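Local coordinates for heavy-metal chelation domain-containing protein (Pyrococcus horikoshii, PDB 3NPG) that is of unknown function but may bind heavy-metal ions, at residues A[28-33]-A[48-53]; A[58-63]-A[78-83]. One frame throughout, in Å; residues are numbered along the deposited sequence.

Contact 1 (A[28-33]-A[48-53]); sequences FGLPYT and AMTLPE. With ACT (acetate ion), chain E.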
loop_
_atom_site.group_PDB
_atom_site.type_symbol
_atom_site.label_atom_id
_atom_site.label_comp_id
_atom_site.label_asym_id
_atom_site.label_seq_id
_atom_site.Cartn_x
_atom_site.Cartn_y
_atom_site.Cartn_z
ATOM N N PHE A 28 5.916 -13.295 17.117
ATOM C CA PHE A 28 5.273 -12.255 16.322
ATOM C C PHE A 28 5.377 -12.679 14.848
ATOM O O PHE A 28 6.361 -12.366 14.179
ATOM C CB PHE A 28 5.951 -10.884 16.561
ATOM C CG PHE A 28 5.349 -9.741 15.770
ATOM C CD1 PHE A 28 4.130 -9.185 16.137
ATOM C CD2 PHE A 28 6.025 -9.189 14.689
ATOM C CE1 PHE A 28 3.575 -8.135 15.405
ATOM C CE2 PHE A 28 5.472 -8.139 13.963
ATOM C CZ PHE A 28 4.252 -7.617 14.325
ATOM N N GLY A 29 4.454 -13.533 14.419
ATOM C CA GLY A 29 4.511 -14.131 13.092
ATOM C C GLY A 29 3.263 -13.962 12.263
ATOM O O GLY A 29 2.298 -13.340 12.705
ATOM N N LEU A 30 3.282 -14.523 11.031
ATOM C CA LEU A 30 2.168 -14.435 10.092
ATOM C C LEU A 30 1.531 -15.822 9.847
ATOM O O LEU A 30 2.245 -16.826 9.784
ATOM C CB LEU A 30 2.639 -13.828 8.756
ATOM C CG LEU A 30 2.983 -12.334 8.774
ATOM C CD1 LEU A 30 3.736 -11.946 7.530
ATOM C CD2 LEU A 30 1.732 -11.480 8.916
ATOM N N PRO A 31 0.182 -15.902 9.696
ATOM C CA PRO A 31 -0.797 -14.791 9.714
ATOM C C PRO A 31 -1.107 -14.275 11.121
ATOM O O PRO A 31 -1.617 -13.161 11.271
ATOM C CB PRO A 31 -2.027 -15.417 9.049
ATOM C CG PRO A 31 -1.945 -16.871 9.414
ATOM C CD PRO A 31 -0.474 -17.201 9.432
ATOM N N TYR A 32 -0.789 -15.076 12.154
ATOM C CA TYR A 32 -1.128 -14.732 13.525
ATOM C C TYR A 32 0.056 -14.711 14.451
ATOM O O TYR A 32 0.956 -15.555 14.343
ATOM C CB TYR A 32 -2.203 -15.687 14.068
ATOM C CG TYR A 32 -3.584 -15.384 13.545
ATOM C CD1 TYR A 32 -4.009 -15.879 12.319
ATOM C CD2 TYR A 32 -4.458 -14.571 14.259
ATOM C CE1 TYR A 32 -5.257 -15.546 11.799
ATOM C CE2 TYR A 32 -5.717 -14.251 13.762
ATOM C CZ TYR A 32 -6.113 -14.739 12.528
ATOM O OH TYR A 32 -7.348 -14.421 12.026
ATOM N N THR A 33 0.049 -13.752 15.393
ATOM C CA THR A 33 0.977 -13.705 16.511
ATOM C C THR A 33 0.378 -14.586 17.590
ATOM O O THR A 33 -0.837 -14.545 17.804
ATOM C CB THR A 33 1.145 -12.252 17.002
ATOM O OG1 THR A 33 1.768 -11.480 15.977
ATOM C CG2 THR A 33 1.952 -12.154 18.286
ATOM N N ALA A 48 -3.367 -13.373 18.082
ATOM C CA ALA A 48 -3.774 -12.019 17.710
ATOM C C ALA A 48 -3.272 -11.731 16.315
ATOM O O ALA A 48 -2.082 -11.913 16.043
ATOM C CB ALA A 48 -3.211 -11.007 18.692
HETATM N N MSE A 49 -4.188 -11.363 15.394
HETATM C CA MSE A 49 -3.838 -11.127 13.990
HETATM C C MSE A 49 -2.724 -10.101 13.817
HETATM O O MSE A 49 -2.818 -8.985 14.332
HETATM C CB MSE A 49 -5.069 -10.729 13.173
HETATM C CG MSE A 49 -4.783 -10.597 11.693
HETATM SE SE MSE A 49 -6.306 -10.005 10.704
HETATM C CE MSE A 49 -6.954 -11.725 10.119
ATOM N N THR A 50 -1.680 -10.477 13.073
ATOM C CA THR A 50 -0.575 -9.588 12.756
ATOM C C THR A 50 -0.976 -8.704 11.596
ATOM O O THR A 50 -1.501 -9.200 10.594
ATOM C CB THR A 50 0.697 -10.404 12.452
ATOM O OG1 THR A 50 0.951 -11.287 13.543
ATOM C CG2 THR A 50 1.905 -9.527 12.218
ATOM N N LEU A 51 -0.801 -7.388 11.753
ATOM C CA LEU A 51 -1.140 -6.422 10.716
ATOM C C LEU A 51 0.147 -5.763 10.202
ATOM O O LEU A 51 0.579 -4.733 10.740
ATOM C CB LEU A 51 -2.123 -5.362 11.265
ATOM C CG LEU A 51 -3.402 -5.905 11.922
ATOM C CD1 LEU A 51 -4.085 -4.838 12.721
ATOM C CD2 LEU A 51 -4.353 -6.484 10.886
ATOM N N PRO A 52 0.847 -6.416 9.229
ATOM C CA PRO A 52 2.144 -5.877 8.770
ATOM C C PRO A 52 2.053 -4.490 8.156
ATOM O O PRO A 52 3.005 -3.718 8.256
ATOM C CB PRO A 52 2.625 -6.916 7.758
ATOM C CG PRO A 52 1.386 -7.652 7.340
ATOM C CD PRO A 52 0.509 -7.678 8.533
ATOM N N GLU A 53 0.899 -4.154 7.540
ATOM C CA GLU A 53 0.683 -2.829 6.938
ATOM C C GLU A 53 0.706 -1.705 7.995
ATOM O O GLU A 53 0.897 -0.548 7.646
ATOM C CB GLU A 53 -0.633 -2.796 6.119
ATOM C CG GLU A 53 -1.902 -3.007 6.944
ATOM C CD GLU A 53 -2.319 -4.451 7.179
ATOM O OE1 GLU A 53 -1.586 -5.369 6.742
ATOM O OE2 GLU A 53 -3.390 -4.660 7.794
HETATM C C ACT E . -9.084 -11.743 13.390
HETATM O O ACT E . -9.230 -10.860 14.174
HETATM O OXT ACT E . -8.182 -12.490 13.548
HETATM C CH3 ACT E . -10.028 -11.890 12.198
#

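Contact 2 (A[58-63]-A[78-83]); sequences YTNSIE and NIIERT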
loop_
_atom_site.group_PDB
_atom_site.type_symbol
_atom_site.label_atom_id
_atom_site.label_comp_id
_atom_site.label_asym_id
_atom_site.label_seq_id
_atom_site.Cartn_x
_atom_site.Cartn_y
_atom_site.Cartn_z
ATOM N N TYR A 58 10.576 -2.316 13.038
ATOM C CA TYR A 58 10.674 -3.613 13.704
ATOM C C TYR A 58 11.489 -3.502 14.979
ATOM O O TYR A 58 12.668 -3.870 15.010
ATOM C CB TYR A 58 11.214 -4.701 12.756
ATOM C CG TYR A 58 10.185 -5.154 11.744
ATOM C CD1 TYR A 58 9.155 -6.017 12.106
ATOM C CD2 TYR A 58 10.198 -4.666 10.442
ATOM C CE1 TYR A 58 8.171 -6.394 11.193
ATOM C CE2 TYR A 58 9.220 -5.038 9.518
ATOM C CZ TYR A 58 8.208 -5.901 9.898
ATOM O OH TYR A 58 7.249 -6.271 8.987
ATOM N N THR A 59 10.877 -2.904 16.020
ATOM C CA THR A 59 11.515 -2.682 17.322
ATOM C C THR A 59 10.630 -3.207 18.456
ATOM O O THR A 59 9.408 -3.269 18.302
ATOM C CB THR A 59 11.826 -1.184 17.515
ATOM O OG1 THR A 59 10.626 -0.432 17.331
ATOM C CG2 THR A 59 12.911 -0.679 16.556
ATOM N N ASN A 60 11.245 -3.581 19.599
ATOM C CA ASN A 60 10.506 -4.053 20.774
ATOM C C ASN A 60 11.263 -3.695 22.064
ATOM O O ASN A 60 12.434 -4.058 22.219
ATOM C CB ASN A 60 10.245 -5.568 20.689
ATOM C CG ASN A 60 9.039 -6.030 21.480
ATOM O OD1 ASN A 60 8.835 -5.654 22.635
ATOM N ND2 ASN A 60 8.232 -6.891 20.883
ATOM N N SER A 61 10.601 -2.949 22.973
ATOM C CA SER A 61 11.207 -2.518 24.238
ATOM C C SER A 61 11.332 -3.670 25.250
ATOM O O SER A 61 12.102 -3.561 26.210
ATOM C CB SER A 61 10.419 -1.364 24.846
ATOM O OG SER A 61 9.072 -1.737 25.087
ATOM N N ILE A 62 10.578 -4.780 25.033
ATOM C CA ILE A 62 10.627 -5.956 25.909
ATOM C C ILE A 62 12.005 -6.641 25.829
ATOM O O ILE A 62 12.413 -7.095 24.755
ATOM C CB ILE A 62 9.453 -6.941 25.608
ATOM C CG1 ILE A 62 8.090 -6.270 25.899
ATOM C CG2 ILE A 62 9.604 -8.238 26.404
ATOM C CD1 ILE A 62 6.891 -6.909 25.183
ATOM N N GLU A 63 12.735 -6.659 26.951
ATOM C CA GLU A 63 14.047 -7.295 27.022
ATOM C C GLU A 63 13.921 -8.702 27.594
ATOM O O GLU A 63 14.439 -9.654 27.008
ATOM C CB GLU A 63 15.023 -6.447 27.862
ATOM C CG GLU A 63 15.305 -5.067 27.276
ATOM C CD GLU A 63 15.951 -5.063 25.900
ATOM O OE1 GLU A 63 16.852 -5.899 25.659
ATOM O OE2 GLU A 63 15.581 -4.194 25.077
ATOM N N ASN A 78 3.445 0.954 19.987
ATOM C CA ASN A 78 4.105 0.006 19.095
ATOM C C ASN A 78 3.161 -1.156 18.794
ATOM O O ASN A 78 2.764 -1.882 19.712
ATOM C CB ASN A 78 5.402 -0.509 19.750
ATOM C CG ASN A 78 6.326 -1.266 18.829
ATOM O OD1 ASN A 78 5.899 -2.018 17.940
ATOM N ND2 ASN A 78 7.616 -1.160 19.090
ATOM N N ILE A 79 2.776 -1.317 17.511
ATOM C CA ILE A 79 1.856 -2.385 17.080
ATOM C C ILE A 79 2.389 -3.807 17.421
ATOM O O ILE A 79 1.601 -4.679 17.813
ATOM C CB ILE A 79 1.458 -2.225 15.565
ATOM C CG1 ILE A 79 0.445 -3.316 15.117
ATOM C CG2 ILE A 79 2.697 -2.191 14.652
ATOM C CD1 ILE A 79 -0.936 -3.198 15.736
ATOM N N ILE A 80 3.731 -4.013 17.328
ATOM C CA ILE A 80 4.362 -5.298 17.669
ATOM C C ILE A 80 4.119 -5.634 19.147
ATOM O O ILE A 80 3.735 -6.766 19.470
ATOM C CB ILE A 80 5.881 -5.303 17.314
ATOM C CG1 ILE A 80 6.111 -4.907 15.836
ATOM C CG2 ILE A 80 6.513 -6.666 17.633
ATOM C CD1 ILE A 80 7.547 -4.668 15.470
ATOM N N GLU A 81 4.286 -4.633 20.037
ATOM C CA GLU A 81 4.054 -4.795 21.471
ATOM C C GLU A 81 2.558 -5.005 21.782
ATOM O O GLU A 81 2.229 -5.786 22.674
ATOM C CB GLU A 81 4.611 -3.599 22.248
ATOM C CG GLU A 81 6.127 -3.503 22.210
ATOM C CD GLU A 81 6.708 -2.262 22.866
ATOM O OE1 GLU A 81 5.957 -1.548 23.573
ATOM O OE2 GLU A 81 7.920 -2.004 22.674
ATOM N N ARG A 82 1.653 -4.317 21.029
ATOM C CA ARG A 82 0.196 -4.473 21.188
ATOM C C ARG A 82 -0.251 -5.873 20.787
ATOM O O ARG A 82 -1.015 -6.509 21.520
ATOM C CB ARG A 82 -0.568 -3.444 20.340
ATOM C CG ARG A 82 -0.707 -2.090 20.981
ATOM C CD ARG A 82 -1.965 -1.361 20.506
ATOM N NE ARG A 82 -1.999 -1.181 19.047
ATOM C CZ ARG A 82 -1.384 -0.189 18.401
ATOM N NH1 ARG A 82 -0.641 0.685 19.069
ATOM N NH2 ARG A 82 -1.482 -0.086 17.082
ATOM N N THR A 83 0.168 -6.332 19.578
ATOM C CA THR A 83 -0.217 -7.646 19.047
ATOM C C THR A 83 0.228 -8.781 19.982
ATOM O O THR A 83 -0.576 -9.659 20.299
ATOM C CB THR A 83 0.286 -7.818 17.606
ATOM O OG1 THR A 83 0.020 -6.618 16.872
ATOM C CG2 THR A 83 -0.356 -9.003 16.909
#

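Contact 1 (A[28-33]-A[48-53])
Thr-33 and Ala-48 face each other as an antiparallel hydrogen-bonded pair. Thr-33 N donates to Ala-48 O at 2.9 Å, and Ala-48 N returns a bond to Thr-33 O at 2.8 Å. Tyr-32 and Met-49 form the next, non-hydrogen-bonded pair. Beyond it, Thr-50 N reaches Pro-31 O at 3.2 Å. Pro-31 follows a cis peptide bond, at the turn that leads into strand 32-38.

Thr-50 is the central side chain. Its OG1 lies anti to its own carbonyl carbon (chi1 -54°), which turns it toward the 28-33 segment. There OG1 donates to Gly-29 O at 2.6 Å and accepts from Thr-33 OG1, so this buried hydroxyl is used both ways. Its methyl CG2 goes to the Phe-28 ring as an off-centre CH-pi contact, 4.1 Å from the centroid. Leu-30 CD2 packs on CB and CG2 of the same threonine and also touches Pro-52 CD. At the neighbouring pair, Tyr-32 CE2 packs on Met-49 CB at 3.6 Å. Met-49 is a selenomethionine, bent at its last torsion (chi3 -96°), with CE near the phenol oxygen. Tyr-32 OH donates to OXT of an acetate ion at 2.6 Å, and OXT lies in the ring plane at its edge. The acetate probably comes from the crystallisation liquor.

Phe-28 and Leu-30 also meet a second subunit. The contact lies at the open end of the beta hairpin 32-38/43-49, in a three-stranded antiparallel sheet with 22-27 beside 32-38. Helix 79-96 covers Phe-28, Thr-33 and Ala-48, and Ala-48 also touches Val-176 of helix 174-177.

Contact 2 (A[58-63]-A[78-83])
Ser-61 gives two hydrogen bonds to one carboxylate oxygen of Glu-81. Its backbone N meets OE2 at 2.9 Å in a nearly straight bond (170°), on the anti side of the carboxylate. Its OG reaches OE2 at 2.7 Å from above the carboxylate plane. Both donors come from the same face of that plane. The glutamate chain is extended beyond CG (chi2 175°), which carries CD out toward the serine. The other oxygen, OE1, is bonded to Ser-76 OG, and Ser-61 OG is also bonded to Lys-73 NZ, whose charge would probably favour an ionised Glu-81.

Asn-78 is the N-cap of helix 79-96. Its OD1 accepts a weak capping bond from Ile-80 N, and its ND2 donates to Thr-59 O at 2.9 Å. One amide therefore caps the helix and holds the loop. The ND2 donor stands above the carbonyl plane of Thr-59, 57° out of it.

Asn-60 forms an Asx turn: OD1 accepts from Ile-62 N at 3.1 Å. Its ND2 is bonded to Leu-232 O of a second subunit. The same amide packs on the helix, with OD1 against Glu-81 CG and ND2 at 3.7 Å from Ile-80 CG2. Ile-80 adds apolar contact: its CD1 lies against Tyr-58 CA and is 4.0 Å from Tyr-58 CD1, the two side chains crossing at about a right angle. In the first turn of the helix, Ile-79 O accepts from both N and OG1 of Thr-83.

Contact 1 and contact 2 follow one another along the chain, with centres about 12 Å apart. They touch directly through the start of helix 79-96. Phe-28 CZ of contact 1 meets Ile-80 CG1 of contact 2 at 3.6 Å. One turn on, Thr-83 packs on the hairpin end: its CG2 is 3.4 Å from Thr-33 OG1, and its O is 3.4 Å from Ala-48 CB. The same helix thus packs against the hairpin and holds the 58-63 loop. Both contacts reach the second subunit, where Leu-30 of one subunit packs on Tyr-58 of the other. The acetate lies beside contact 1, also bonded to Thr-199 OG1; it does not by itself identify a functional site.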